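Local coordinates for protein DNMT2 (Spodoptera frugiperda, PDB 4H0N) that probably methylates cytosine 38 in the anticodon loop of aspartate tRNA, taking the methyl group from S-adenosyl-L-methionine, and binds the product S-adenosyl-L-homocysteine, at residues 153-158 against 318-323; 146-151 against 183-188; 114-119 against 326-331; 121-126 against 160-165. The protein carries 3 engineered substitutions. All coordinates share one frame; numbering follows the deposited sequence.

Contact 1. Residues 153-158 against 318-323; sequences VGVPNS and SVNVKV. With SAH (S-adenosyl-L-homocysteine), chain E.
V153 and K322 carry this contact between them. The K322 chain slides past V153 in the opposite direction, with K322 CE 3.5 Å from V153 CG1. The same CE lies near V153 O. K322 CG also touches V153 CG1, and V155 CG2 lies beside CE a little farther on. V153 turns its other methyl, CG2, to V323 CG2 at 3.9 Å. V155 CG1 and N320 ND2 meet tip to tip, 4.0 Å apart. S318 and V319 end the GNSV sequence of motif X of the C5-methyltransferases, and the chain then enters helix 321-332 of the Rossmann-like domain. N320 is the N-cap of that helix. With CG anti to its own backbone N (chi1 -179°), N320 OD1 accepts from V323 N at 3.0 Å, in the carbonyl plane, and weakly from K322 N. An alanine in place of N320 loses OD1 and ND2, and would probably weaken the cap at the start of the helix and the contact with V155. Farther out, S318 OG donates to OXT of S-adenosyl-L-homocysteine at 2.6 Å. V319 CG1 packs near the ligand's amino N. S318 O accepts from R159, and P156 O and N157 ND2 are both held by S230 OG.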
loop_
_atom_site.group_PDB
_atom_site.type_symbol
_atom_site.label_atom_id
_atom_site.label_comp_id
_atom_site.label_asym_id
_atom_site.label_seq_id
_atom_site.Cartn_x
_atom_site.Cartn_y
_atom_site.Cartn_z
ATOM N N VAL A 153 13.970 -1.149 -3.755
ATOM C CA VAL A 153 13.748 -2.551 -4.109
ATOM C C VAL A 153 13.633 -2.712 -5.643
ATOM O O VAL A 153 13.024 -3.655 -6.150
ATOM C CB VAL A 153 12.503 -3.118 -3.359
ATOM C CG1 VAL A 153 12.459 -4.633 -3.399
ATOM C CG2 VAL A 153 12.530 -2.670 -1.911
ATOM N N GLY A 154 14.225 -1.780 -6.382
ATOM C CA GLY A 154 14.258 -1.876 -7.832
ATOM C C GLY A 154 12.922 -1.657 -8.522
ATOM O O GLY A 154 12.741 -2.043 -9.677
ATOM N N VAL A 155 11.984 -1.032 -7.820
ATOM C CA VAL A 155 10.671 -0.740 -8.382
ATOM C C VAL A 155 10.513 0.763 -8.593
ATOM O O VAL A 155 10.717 1.542 -7.667
ATOM C CB VAL A 155 9.559 -1.266 -7.463
ATOM C CG1 VAL A 155 8.193 -1.051 -8.094
ATOM C CG2 VAL A 155 9.788 -2.740 -7.164
ATOM N N PRO A 156 10.160 1.175 -9.821
ATOM C CA PRO A 156 10.109 2.596 -10.191
ATOM C C PRO A 156 8.890 3.308 -9.622
ATOM O O PRO A 156 8.001 3.703 -10.371
ATOM C CB PRO A 156 10.028 2.555 -11.719
ATOM C CG PRO A 156 9.340 1.273 -12.011
ATOM C CD PRO A 156 9.788 0.300 -10.948
ATOM N N ASN A 157 8.867 3.475 -8.305
ATOM C CA ASN A 157 7.754 4.131 -7.635
ATOM C C ASN A 157 8.122 4.509 -6.206
ATOM O O ASN A 157 8.825 3.766 -5.516
ATOM C CB ASN A 157 6.510 3.234 -7.651
ATOM C CG ASN A 157 5.326 3.864 -6.943
ATOM O OD1 ASN A 157 4.947 3.447 -5.850
ATOM N ND2 ASN A 157 4.740 4.878 -7.561
ATOM N N SER A 158 7.657 5.678 -5.778
ATOM C CA SER A 158 7.840 6.117 -4.404
ATOM C C SER A 158 6.643 5.709 -3.555
ATOM O O SER A 158 5.496 5.880 -3.958
ATOM C CB SER A 158 8.039 7.632 -4.332
ATOM O OG SER A 158 9.285 8.009 -4.887
ATOM N N SER A 318 -3.634 0.143 -0.816
ATOM C CA SER A 318 -2.993 -1.166 -0.799
ATOM C C SER A 318 -1.491 -1.100 -0.536
ATOM O O SER A 318 -0.945 -0.048 -0.192
ATOM C CB SER A 318 -3.278 -1.925 -2.094
ATOM O OG SER A 318 -3.045 -3.311 -1.920
ATOM N N VAL A 319 -0.831 -2.239 -0.698
ATOM C CA VAL A 319 0.584 -2.362 -0.389
ATOM C C VAL A 319 1.390 -2.628 -1.650
ATOM O O VAL A 319 0.837 -3.055 -2.665
ATOM C CB VAL A 319 0.824 -3.541 0.566
ATOM C CG1 VAL A 319 -0.120 -3.469 1.752
ATOM C CG2 VAL A 319 0.642 -4.864 -0.167
ATOM N N ASN A 320 2.695 -2.374 -1.593
ATOM C CA ASN A 320 3.582 -2.874 -2.636
ATOM C C ASN A 320 3.906 -4.332 -2.333
ATOM O O ASN A 320 4.562 -4.636 -1.341
ATOM C CB ASN A 320 4.866 -2.055 -2.741
ATOM C CG ASN A 320 5.788 -2.565 -3.842
ATOM O OD1 ASN A 320 6.438 -3.605 -3.698
ATOM N ND2 ASN A 320 5.847 -1.834 -4.950
ATOM N N VAL A 321 3.434 -5.225 -3.192
ATOM C CA VAL A 321 3.577 -6.658 -2.980
ATOM C C VAL A 321 5.042 -7.105 -2.878
ATOM O O VAL A 321 5.366 -8.022 -2.128
ATOM C CB VAL A 321 2.803 -7.452 -4.069
ATOM C CG1 VAL A 321 3.165 -8.923 -4.059
ATOM C CG2 VAL A 321 1.308 -7.271 -3.879
ATOM N N LYS A 322 5.928 -6.434 -3.604
ATOM C CA LYS A 322 7.335 -6.833 -3.638
ATOM C C LYS A 322 8.076 -6.562 -2.334
ATOM O O LYS A 322 8.786 -7.426 -1.823
ATOM C CB LYS A 322 8.056 -6.155 -4.800
ATOM C CG LYS A 322 9.561 -6.293 -4.766
ATOM C CD LYS A 322 10.075 -6.809 -6.089
ATOM C CE LYS A 322 11.518 -6.388 -6.307
ATOM N NZ LYS A 322 12.203 -7.181 -7.365
ATOM N N VAL A 323 7.913 -5.360 -1.798
ATOM C CA VAL A 323 8.582 -4.988 -0.559
ATOM C C VAL A 323 8.206 -5.927 0.589
ATOM O O VAL A 323 9.069 -6.351 1.361
ATOM C CB VAL A 323 8.268 -3.532 -0.169
ATOM C CG1 VAL A 323 8.926 -3.176 1.153
ATOM C CG2 VAL A 323 8.731 -2.585 -1.265
HETATM N N SAH E . -3.337 -3.600 2.973
HETATM C CA SAH E . -4.701 -3.688 2.462
HETATM C CB SAH E . -5.613 -2.578 2.999
HETATM C CG SAH E . -5.010 -1.532 3.934
HETATM S SD SAH E . -6.018 -0.023 3.970
HETATM C C SAH E . -4.740 -3.761 0.932
HETATM O O SAH E . -5.633 -3.210 0.285
HETATM O OXT SAH E . -3.888 -4.384 0.301
HETATM C "C5'" SAH E . -6.859 -0.505 5.502
HETATM C "C4'" SAH E . -8.187 -1.234 5.291
HETATM O "O4'" SAH E . -8.618 -1.786 6.520
HETATM C "C3'" SAH E . -9.316 -0.337 4.798
HETATM O "O3'" SAH E . -9.662 -0.692 3.477
HETATM C "C2'" SAH E . -10.486 -0.587 5.738
HETATM O "O2'" SAH E . -11.634 -0.999 5.031
HETATM C "C1'" SAH E . -10.024 -1.707 6.652
HETATM N N9 SAH E . -10.393 -1.455 8.061
HETATM C C8 SAH E . -10.336 -0.258 8.730
HETATM N N7 SAH E . -10.755 -0.453 10.002
HETATM C C5 SAH E . -11.081 -1.756 10.158
HETATM C C6 SAH E . -11.560 -2.484 11.241
HETATM N N6 SAH E . -11.782 -1.886 12.408
HETATM N N1 SAH E . -11.806 -3.835 11.098
HETATM C C2 SAH E . -11.578 -4.454 9.885
HETATM N N3 SAH E . -11.104 -3.726 8.813
HETATM C C4 SAH E . -10.859 -2.398 8.945
#

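Contact 2. Residues 146-151 against 183-188; sequences FLLCPS and TRLPKD
L148 has CG beside its backbone N and anti to the carbonyl carbon (chi1 -62°), and its chain runs on extended (chi2 -179°). This carries both methyls to segment 183-188. L185 also sets CG anti to its carbonyl carbon (chi1 -43°). The contact joins an outermost strand of the Rossmann-like sheet, 141-148, to the loop that follows strand 161-168. The two leucines cross at about a right angle. L148 CD1 meets L185 CD2 at 3.8 Å, with L185 CG slightly farther away. L148 CD2 lies against the loop backbone instead, 3.4 Å from T183 O and 3.6 Å from R184 CA. One leucine therefore touches both a side chain and the main chain. An alanine at L148 would probably loosen the loop here, because both methyls that meet T183, R184 and L185 would be gone. No direct hydrogen bond links the two segments. L147 O and T183 O are 3.5 Å apart, and both are acceptors. Beyond the contact, L185 also packs on L327 and I330 of helix 321-332, so it is held between strand and helix. F146 touches L327 as well. A single water bridges the two backbones: it accepts from C149 N at 3.2 Å and donates to T183 O at 2.4 Å.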
loop_
_atom_site.group_PDB
_atom_site.type_symbol
_atom_site.label_atom_id
_atom_site.label_comp_id
_atom_site.label_asym_id
_atom_site.label_seq_id
_atom_site.Cartn_x
_atom_site.Cartn_y
_atom_site.Cartn_z
ATOM N N PHE A 146 11.565 -0.713 9.881
ATOM C CA PHE A 146 12.093 -0.245 8.605
ATOM C C PHE A 146 11.381 1.021 8.147
ATOM O O PHE A 146 10.257 1.301 8.556
ATOM C CB PHE A 146 11.906 -1.301 7.516
ATOM C CG PHE A 146 12.571 -2.619 7.802
ATOM C CD1 PHE A 146 11.916 -3.595 8.534
ATOM C CD2 PHE A 146 13.828 -2.904 7.294
ATOM C CE1 PHE A 146 12.515 -4.814 8.775
ATOM C CE2 PHE A 146 14.431 -4.120 7.531
ATOM C CZ PHE A 146 13.773 -5.075 8.268
ATOM N N LEU A 147 12.052 1.778 7.290
ATOM C CA LEU A 147 11.415 2.831 6.512
ATOM C C LEU A 147 11.831 2.629 5.058
ATOM O O LEU A 147 12.890 3.092 4.624
ATOM C CB LEU A 147 11.814 4.221 7.012
ATOM C CG LEU A 147 11.013 4.797 8.183
ATOM C CD1 LEU A 147 11.605 6.121 8.647
ATOM C CD2 LEU A 147 9.539 4.972 7.816
ATOM N N LEU A 148 10.990 1.919 4.315
ATOM C CA LEU A 148 11.327 1.495 2.969
ATOM C C LEU A 148 10.480 2.146 1.900
ATOM O O LEU A 148 9.288 2.414 2.082
ATOM C CB LEU A 148 11.188 -0.011 2.842
ATOM C CG LEU A 148 12.121 -0.807 3.739
ATOM C CD1 LEU A 148 11.899 -2.284 3.514
ATOM C CD2 LEU A 148 13.564 -0.428 3.459
ATOM N N CYS A 149 11.131 2.385 0.772
ATOM C CA CYS A 149 10.492 2.847 -0.436
ATOM C C CYS A 149 10.746 1.754 -1.464
ATOM O O CYS A 149 11.802 1.123 -1.441
ATOM C CB CYS A 149 11.145 4.150 -0.875
ATOM S SG CYS A 149 10.271 5.002 -2.164
ATOM N N PRO A 150 9.771 1.500 -2.349
ATOM C CA PRO A 150 9.944 0.500 -3.407
ATOM C C PRO A 150 11.062 0.868 -4.387
ATOM O O PRO A 150 11.538 0.006 -5.118
ATOM C CB PRO A 150 8.595 0.527 -4.134
ATOM C CG PRO A 150 7.639 1.038 -3.152
ATOM C CD PRO A 150 8.395 2.020 -2.308
ATOM N N SER A 151 11.465 2.134 -4.408
ATOM C CA SER A 151 12.509 2.580 -5.322
ATOM C C SER A 151 13.873 2.007 -4.962
ATOM O O SER A 151 14.790 2.030 -5.780
ATOM C CB SER A 151 12.569 4.107 -5.382
ATOM O OG SER A 151 12.619 4.673 -4.084
ATOM N N THR A 183 16.924 1.840 6.468
ATOM C CA THR A 183 16.431 2.579 5.308
ATOM C C THR A 183 16.444 1.753 4.026
ATOM O O THR A 183 15.801 2.118 3.041
ATOM C CB THR A 183 17.226 3.878 5.082
ATOM O OG1 THR A 183 18.606 3.658 5.396
ATOM C CG2 THR A 183 16.690 4.981 5.969
ATOM N N ARG A 184 17.181 0.650 4.034
ATOM C CA ARG A 184 17.167 -0.269 2.903
ATOM C C ARG A 184 17.613 -1.676 3.288
ATOM O O ARG A 184 18.505 -1.849 4.114
ATOM C CB ARG A 184 17.999 0.268 1.738
ATOM C CG ARG A 184 19.431 0.615 2.074
ATOM C CD ARG A 184 20.218 0.748 0.776
ATOM N NE ARG A 184 21.653 0.950 0.965
ATOM C CZ ARG A 184 22.482 0.019 1.430
ATOM N NH1 ARG A 184 22.015 -1.175 1.779
ATOM N NH2 ARG A 184 23.776 0.283 1.560
ATOM N N LEU A 185 16.966 -2.672 2.688
ATOM C CA LEU A 185 17.258 -4.079 2.947
ATOM C C LEU A 185 18.711 -4.408 2.603
ATOM O O LEU A 185 19.324 -3.719 1.781
ATOM C CB LEU A 185 16.313 -4.966 2.129
ATOM C CG LEU A 185 14.840 -4.552 2.064
ATOM C CD1 LEU A 185 14.352 -4.591 0.625
ATOM C CD2 LEU A 185 13.962 -5.433 2.939
ATOM N N PRO A 186 19.269 -5.455 3.239
ATOM C CA PRO A 186 20.640 -5.923 2.976
ATOM C C PRO A 186 20.844 -6.330 1.524
ATOM O O PRO A 186 21.928 -6.157 0.968
ATOM C CB PRO A 186 20.764 -7.163 3.868
ATOM C CG PRO A 186 19.779 -6.941 4.961
ATOM C CD PRO A 186 18.632 -6.201 4.341
ATOM N N LYS A 187 19.795 -6.884 0.929
ATOM C CA LYS A 187 19.807 -7.271 -0.471
ATOM C C LYS A 187 19.686 -6.032 -1.353
ATOM O O LYS A 187 18.772 -5.223 -1.174
ATOM C CB LYS A 187 18.652 -8.235 -0.746
ATOM C CG LYS A 187 18.542 -8.692 -2.184
ATOM C CD LYS A 187 17.535 -9.823 -2.316
ATOM C CE LYS A 187 17.373 -10.248 -3.765
ATOM N NZ LYS A 187 18.693 -10.426 -4.418
ATOM N N ASP A 188 20.618 -5.880 -2.292
ATOM C CA ASP A 188 20.602 -4.758 -3.226
ATOM C C ASP A 188 19.915 -5.169 -4.525
ATOM O O ASP A 188 20.303 -6.158 -5.156
ATOM C CB ASP A 188 22.030 -4.284 -3.512
ATOM C CG ASP A 188 22.084 -2.869 -4.072
ATOM O OD1 ASP A 188 21.082 -2.414 -4.667
ATOM O OD2 ASP A 188 23.137 -2.210 -3.917
HETATM O O HOH W 1 14.263 2.912 1.333
#

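Contact 3. Residues 114-119 against 326-331; sequences YILMEN and ELLKIL
Helix segment 326-331 runs alongside strand 114-119, roughly antiparallel at 153°, with the axes 9.8 Å apart at closest. L116 is the central side chain on the strand. Its CG is anti to the backbone N (chi1 -173°), and CD1 reaches the helix between two leucines. L116 CD1 is 3.8 Å from L327 CB and 3.9 Å from L328 CD2. L116 crosses both leucines at about a right angle. One turn on, L331 covers the start of the strand. Its CG is also anti to the backbone N, and CD2 does the touching. L331 CD2 lies 3.6 Å from I115 O, 4.0 Å from L116 CB and 4.1 Å from Y114 CB. The Y114 ring has CD2 4.1 Å from L331 O. This is the layering of a Rossmann-like methyltransferase, with the C-terminal helix packed on one face of the central mixed sheet; L327 also touches Y163 and F146 of the antiparallel strands. Strand 72-75 flanks 114-119 on one side and strand 161-168 on the other. Y114 also stacks on F332, and L331 O accepts from R167. No hydrogen bond crosses between strand and helix. The contact is mostly leucine methyls against aliphatic carbons and a backbone carbonyl, so burial and shape probably hold it rather than directed polar bonds.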
loop_
_atom_site.group_PDB
_atom_site.type_symbol
_atom_site.label_atom_id
_atom_site.label_comp_id
_atom_site.label_asym_id
_atom_site.label_seq_id
_atom_site.Cartn_x
_atom_site.Cartn_y
_atom_site.Cartn_z
ATOM N N TYR A 114 4.906 -14.823 14.491
ATOM C CA TYR A 114 5.448 -13.841 13.575
ATOM C C TYR A 114 4.434 -12.747 13.286
ATOM O O TYR A 114 3.278 -13.025 12.981
ATOM C CB TYR A 114 5.858 -14.517 12.270
ATOM C CG TYR A 114 6.674 -15.775 12.450
ATOM C CD1 TYR A 114 6.058 -17.019 12.512
ATOM C CD2 TYR A 114 8.060 -15.724 12.537
ATOM C CE1 TYR A 114 6.798 -18.179 12.665
ATOM C CE2 TYR A 114 8.810 -16.878 12.688
ATOM C CZ TYR A 114 8.174 -18.103 12.753
ATOM O OH TYR A 114 8.918 -19.255 12.909
ATOM N N ILE A 115 4.872 -11.500 13.379
ATOM C CA ILE A 115 4.011 -10.370 13.062
ATOM C C ILE A 115 4.712 -9.490 12.048
ATOM O O ILE A 115 5.889 -9.175 12.209
ATOM C CB ILE A 115 3.713 -9.524 14.316
ATOM C CG1 ILE A 115 2.970 -10.352 15.363
ATOM C CG2 ILE A 115 2.889 -8.310 13.962
ATOM C CD1 ILE A 115 2.706 -9.599 16.657
ATOM N N LEU A 116 3.997 -9.110 10.991
ATOM C CA LEU A 116 4.480 -8.086 10.063
ATOM C C LEU A 116 3.432 -6.998 9.918
ATOM O O LEU A 116 2.292 -7.277 9.554
ATOM C CB LEU A 116 4.809 -8.678 8.687
ATOM C CG LEU A 116 5.488 -7.739 7.678
ATOM C CD1 LEU A 116 6.401 -8.542 6.771
ATOM C CD2 LEU A 116 4.483 -6.943 6.845
ATOM N N MET A 117 3.825 -5.758 10.192
ATOM C CA MET A 117 2.918 -4.633 10.036
ATOM C C MET A 117 3.472 -3.557 9.111
ATOM O O MET A 117 4.626 -3.158 9.239
ATOM C CB MET A 117 2.592 -4.019 11.396
ATOM C CG MET A 117 1.838 -2.699 11.314
ATOM S SD MET A 117 1.969 -1.704 12.810
ATOM C CE MET A 117 3.706 -1.899 13.187
ATOM N N GLU A 118 2.639 -3.097 8.180
ATOM C CA GLU A 118 2.917 -1.882 7.416
ATOM C C GLU A 118 2.182 -0.694 8.048
ATOM O O GLU A 118 1.109 -0.854 8.627
ATOM C CB GLU A 118 2.491 -2.039 5.953
ATOM C CG GLU A 118 2.747 -0.791 5.113
ATOM C CD GLU A 118 2.040 -0.811 3.775
ATOM O OE1 GLU A 118 2.252 -1.770 3.003
ATOM O OE2 GLU A 118 1.276 0.140 3.491
ATOM N N ASN A 119 2.763 0.495 7.949
ATOM C CA ASN A 119 2.147 1.679 8.520
ATOM C C ASN A 119 2.527 2.928 7.733
ATOM O O ASN A 119 3.293 2.844 6.780
ATOM C CB ASN A 119 2.542 1.816 9.989
ATOM C CG ASN A 119 1.363 2.141 10.879
ATOM O OD1 ASN A 119 0.702 3.164 10.703
ATOM N ND2 ASN A 119 1.082 1.262 11.830
ATOM N N GLU A 326 9.773 -9.312 0.328
ATOM C CA GLU A 326 11.161 -9.247 0.777
ATOM C C GLU A 326 11.313 -9.206 2.298
ATOM O O GLU A 326 12.266 -9.759 2.838
ATOM C CB GLU A 326 11.893 -8.071 0.125
ATOM C CG GLU A 326 12.108 -8.252 -1.369
ATOM C CD GLU A 326 12.868 -9.528 -1.700
ATOM O OE1 GLU A 326 13.937 -9.771 -1.096
ATOM O OE2 GLU A 326 12.389 -10.296 -2.562
ATOM N N LEU A 327 10.382 -8.548 2.985
ATOM C CA LEU A 327 10.416 -8.485 4.445
ATOM C C LEU A 327 9.987 -9.820 5.043
ATOM O O LEU A 327 10.527 -10.256 6.063
ATOM C CB LEU A 327 9.520 -7.361 4.968
ATOM C CG LEU A 327 9.960 -5.918 4.716
ATOM C CD1 LEU A 327 8.849 -4.960 5.082
ATOM C CD2 LEU A 327 11.213 -5.587 5.498
ATOM N N LEU A 328 9.016 -10.467 4.401
ATOM C CA LEU A 328 8.590 -11.806 4.805
ATOM C C LEU A 328 9.749 -12.799 4.758
ATOM O O LEU A 328 9.892 -13.623 5.661
ATOM C CB LEU A 328 7.421 -12.302 3.947
ATOM C CG LEU A 328 6.039 -11.720 4.262
ATOM C CD1 LEU A 328 5.027 -12.133 3.206
ATOM C CD2 LEU A 328 5.576 -12.161 5.632
ATOM N N LYS A 329 10.576 -12.715 3.717
ATOM C CA LYS A 329 11.777 -13.550 3.635
ATOM C C LYS A 329 12.696 -13.295 4.824
ATOM O O LYS A 329 13.216 -14.232 5.430
ATOM C CB LYS A 329 12.540 -13.304 2.333
ATOM C CG LYS A 329 11.801 -13.767 1.098
ATOM C CD LYS A 329 12.527 -13.357 -0.169
ATOM C CE LYS A 329 11.602 -13.454 -1.363
ATOM N NZ LYS A 329 12.352 -13.671 -2.628
ATOM N N ILE A 330 12.883 -12.025 5.156
ATOM C CA ILE A 330 13.742 -11.651 6.267
ATOM C C ILE A 330 13.150 -12.106 7.602
ATOM O O ILE A 330 13.844 -12.697 8.433
ATOM C CB ILE A 330 13.987 -10.132 6.271
ATOM C CG1 ILE A 330 14.928 -9.759 5.127
ATOM C CG2 ILE A 330 14.564 -9.674 7.596
ATOM C CD1 ILE A 330 15.128 -8.284 4.962
ATOM N N LEU A 331 11.858 -11.850 7.786
ATOM C CA LEU A 331 11.164 -12.191 9.023
ATOM C C LEU A 331 11.219 -13.686 9.353
ATOM O O LEU A 331 11.238 -14.070 10.524
ATOM C CB LEU A 331 9.707 -11.723 8.949
ATOM C CG LEU A 331 8.797 -12.019 10.151
ATOM C CD1 LEU A 331 9.394 -11.471 11.442
ATOM C CD2 LEU A 331 7.396 -11.469 9.928
#

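Contact 4. Residues 121-126 against 160-165; sequences KGFENS and LRYYCT
Y162 points from strand 161-168 toward the loop that follows strand 114-119. From CB, chi1 of 167° sets CG anti to the backbone N. CD1 of Y162 is 3.8 Å from E124 CB, and CE1 is almost as near. F123 lies over one face: Y162 CE2 is 3.4 Å and Y162 CD2 3.5 Å from F123 CD2, which sits toward the rim. CZ comes next, still close to F123 CD2. At the tip, OH is hydrogen-bonded to E145. F123 thus presents its edge to the face of Y162 in a T-shaped pair, with centroids 5.0 Å apart and planes at 65°. E124 lies alongside the tyrosine, and the carboxylate and ring planes are 4° apart. E124 OE2 is met by K121 NZ at 2.7 Å in a salt bridge, nearly along the C-O axis. E124 OE1 accepts from G122 N at 3.0 Å with its syn lone pair. K121 CG runs beside L160 CD2 at 3.7 Å. The loop carries a short 3-10 turn and leads from motif VI of the C5-methyltransferases toward helix 127-138. The lysine salt bridge on E124 OE2 and the backbone N-H on E124 OE1 would both favour the charged carboxylate. These two bonds would hold the turn closed while the aromatic pair ties it to the sheet.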
loop_
_atom_site.group_PDB
_atom_site.type_symbol
_atom_site.label_atom_id
_atom_site.label_comp_id
_atom_site.label_asym_id
_atom_site.label_seq_id
_atom_site.Cartn_x
_atom_site.Cartn_y
_atom_site.Cartn_z
ATOM N N LYS A 121 4.239 6.666 6.944
ATOM C CA LYS A 121 5.448 7.384 7.294
ATOM C C LYS A 121 5.117 8.257 8.494
ATOM O O LYS A 121 4.105 8.955 8.499
ATOM C CB LYS A 121 5.901 8.255 6.122
ATOM C CG LYS A 121 7.399 8.546 6.090
ATOM C CD LYS A 121 7.826 9.502 7.194
ATOM C CE LYS A 121 9.302 9.361 7.520
ATOM N NZ LYS A 121 9.625 9.978 8.838
ATOM N N GLY A 122 5.966 8.216 9.512
ATOM C CA GLY A 122 5.782 9.070 10.670
ATOM C C GLY A 122 5.214 8.312 11.850
ATOM O O GLY A 122 5.188 8.823 12.972
ATOM N N PHE A 123 4.749 7.093 11.592
ATOM C CA PHE A 123 4.303 6.227 12.666
ATOM C C PHE A 123 5.418 6.062 13.681
ATOM O O PHE A 123 5.177 6.110 14.878
ATOM C CB PHE A 123 3.878 4.859 12.144
ATOM C CG PHE A 123 3.403 3.929 13.226
ATOM C CD1 PHE A 123 2.216 4.179 13.901
ATOM C CD2 PHE A 123 4.139 2.812 13.576
ATOM C CE1 PHE A 123 1.771 3.330 14.901
ATOM C CE2 PHE A 123 3.694 1.958 14.576
ATOM C CZ PHE A 123 2.511 2.220 15.239
ATOM N N GLU A 124 6.645 5.908 13.196
ATOM C CA GLU A 124 7.791 5.673 14.074
ATOM C C GLU A 124 8.025 6.797 15.089
ATOM O O GLU A 124 8.758 6.618 16.067
ATOM C CB GLU A 124 9.067 5.421 13.255
ATOM C CG GLU A 124 9.706 6.662 12.633
ATOM C CD GLU A 124 8.980 7.145 11.390
ATOM O OE1 GLU A 124 7.930 6.562 11.039
ATOM O OE2 GLU A 124 9.466 8.111 10.762
ATOM N N ASN A 125 7.405 7.951 14.857
ATOM C CA ASN A 125 7.499 9.062 15.793
ATOM C C ASN A 125 6.246 9.204 16.660
ATOM O O ASN A 125 6.166 10.095 17.502
ATOM C CB ASN A 125 7.775 10.368 15.044
ATOM C CG ASN A 125 9.137 10.381 14.364
ATOM O OD1 ASN A 125 10.078 9.720 14.808
ATOM N ND2 ASN A 125 9.246 11.143 13.281
ATOM N N SER A 126 5.274 8.317 16.451
ATOM C CA SER A 126 3.988 8.389 17.135
ATOM C C SER A 126 4.007 7.773 18.535
ATOM O O SER A 126 4.827 6.902 18.825
ATOM C CB SER A 126 2.936 7.659 16.317
ATOM O OG SER A 126 2.482 6.523 17.027
ATOM N N LEU A 160 7.035 5.572 0.458
ATOM C CA LEU A 160 7.693 5.522 1.747
ATOM C C LEU A 160 6.712 5.063 2.828
ATOM O O LEU A 160 5.680 5.694 3.062
ATOM C CB LEU A 160 8.273 6.897 2.078
ATOM C CG LEU A 160 9.201 6.996 3.288
ATOM C CD1 LEU A 160 10.288 5.920 3.243
ATOM C CD2 LEU A 160 9.814 8.379 3.354
ATOM N N ARG A 161 7.042 3.946 3.469
ATOM C CA ARG A 161 6.190 3.349 4.487
ATOM C C ARG A 161 7.009 2.834 5.669
ATOM O O ARG A 161 8.192 2.505 5.536
ATOM C CB ARG A 161 5.395 2.189 3.895
ATOM C CG ARG A 161 4.386 2.588 2.845
ATOM C CD ARG A 161 3.356 3.510 3.446
ATOM N NE ARG A 161 2.105 3.512 2.696
ATOM C CZ ARG A 161 1.814 4.376 1.727
ATOM N NH1 ARG A 161 2.690 5.308 1.378
ATOM N NH2 ARG A 161 0.644 4.306 1.105
ATOM N N TYR A 162 6.362 2.764 6.826
ATOM C CA TYR A 162 6.952 2.177 8.016
ATOM C C TYR A 162 6.679 0.684 8.018
ATOM O O TYR A 162 5.589 0.249 7.648
ATOM C CB TYR A 162 6.342 2.812 9.266
ATOM C CG TYR A 162 6.649 2.082 10.552
ATOM C CD1 TYR A 162 7.757 2.421 11.320
ATOM C CD2 TYR A 162 5.826 1.055 11.007
ATOM C CE1 TYR A 162 8.035 1.756 12.503
ATOM C CE2 TYR A 162 6.099 0.386 12.179
ATOM C CZ TYR A 162 7.199 0.740 12.926
ATOM O OH TYR A 162 7.463 0.067 14.095
ATOM N N TYR A 163 7.663 -0.099 8.449
ATOM C CA TYR A 163 7.469 -1.536 8.615
ATOM C C TYR A 163 8.070 -2.037 9.912
ATOM O O TYR A 163 9.093 -1.536 10.376
ATOM C CB TYR A 163 8.085 -2.315 7.459
ATOM C CG TYR A 163 7.464 -2.018 6.123
ATOM C CD1 TYR A 163 6.337 -2.706 5.692
ATOM C CD2 TYR A 163 8.005 -1.047 5.285
ATOM C CE1 TYR A 163 5.770 -2.441 4.460
ATOM C CE2 TYR A 163 7.440 -0.771 4.055
ATOM C CZ TYR A 163 6.325 -1.474 3.649
ATOM O OH TYR A 163 5.759 -1.209 2.426
ATOM N N CYS A 164 7.424 -3.042 10.489
ATOM C CA CYS A 164 7.959 -3.716 11.654
ATOM C C CYS A 164 7.839 -5.225 11.479
ATOM O O CYS A 164 6.739 -5.752 11.303
ATOM C CB CYS A 164 7.218 -3.265 12.913
ATOM S SG CYS A 164 7.827 -4.044 14.424
ATOM N N THR A 165 8.973 -5.914 11.493
ATOM C CA THR A 165 8.971 -7.372 11.502
ATOM C C THR A 165 9.230 -7.846 12.927
ATOM O O THR A 165 10.353 -7.765 13.419
ATOM C CB THR A 165 10.018 -7.960 10.536
ATOM O OG1 THR A 165 11.267 -7.280 10.707
ATOM C CG2 THR A 165 9.563 -7.798 9.094
#

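In the fold
Contacts 2, 3 and 4 share one sheet. N119 N lies 2.9 Å from Y162 O, joining contacts 3 and 4 as neighbouring strands, and F146 N lies 2.7 Å from Y163 O, joining contacts 4 and 2. Helix 321-332 serves contacts 1 and 3. Its L327 CD2 meets F146 CE1 of contact 2 at 3.6 Å. Contact 1 reaches contact 2 where V155 N lies 2.9 Å from P150 O. Contact 1 touches S-adenosyl-L-homocysteine directly, whereas the L116 side chain of contact 3 stays about 9 Å from it. The F123 side chain of contact 4 lies about 7 Å from that of C79, the probable catalytic cysteine.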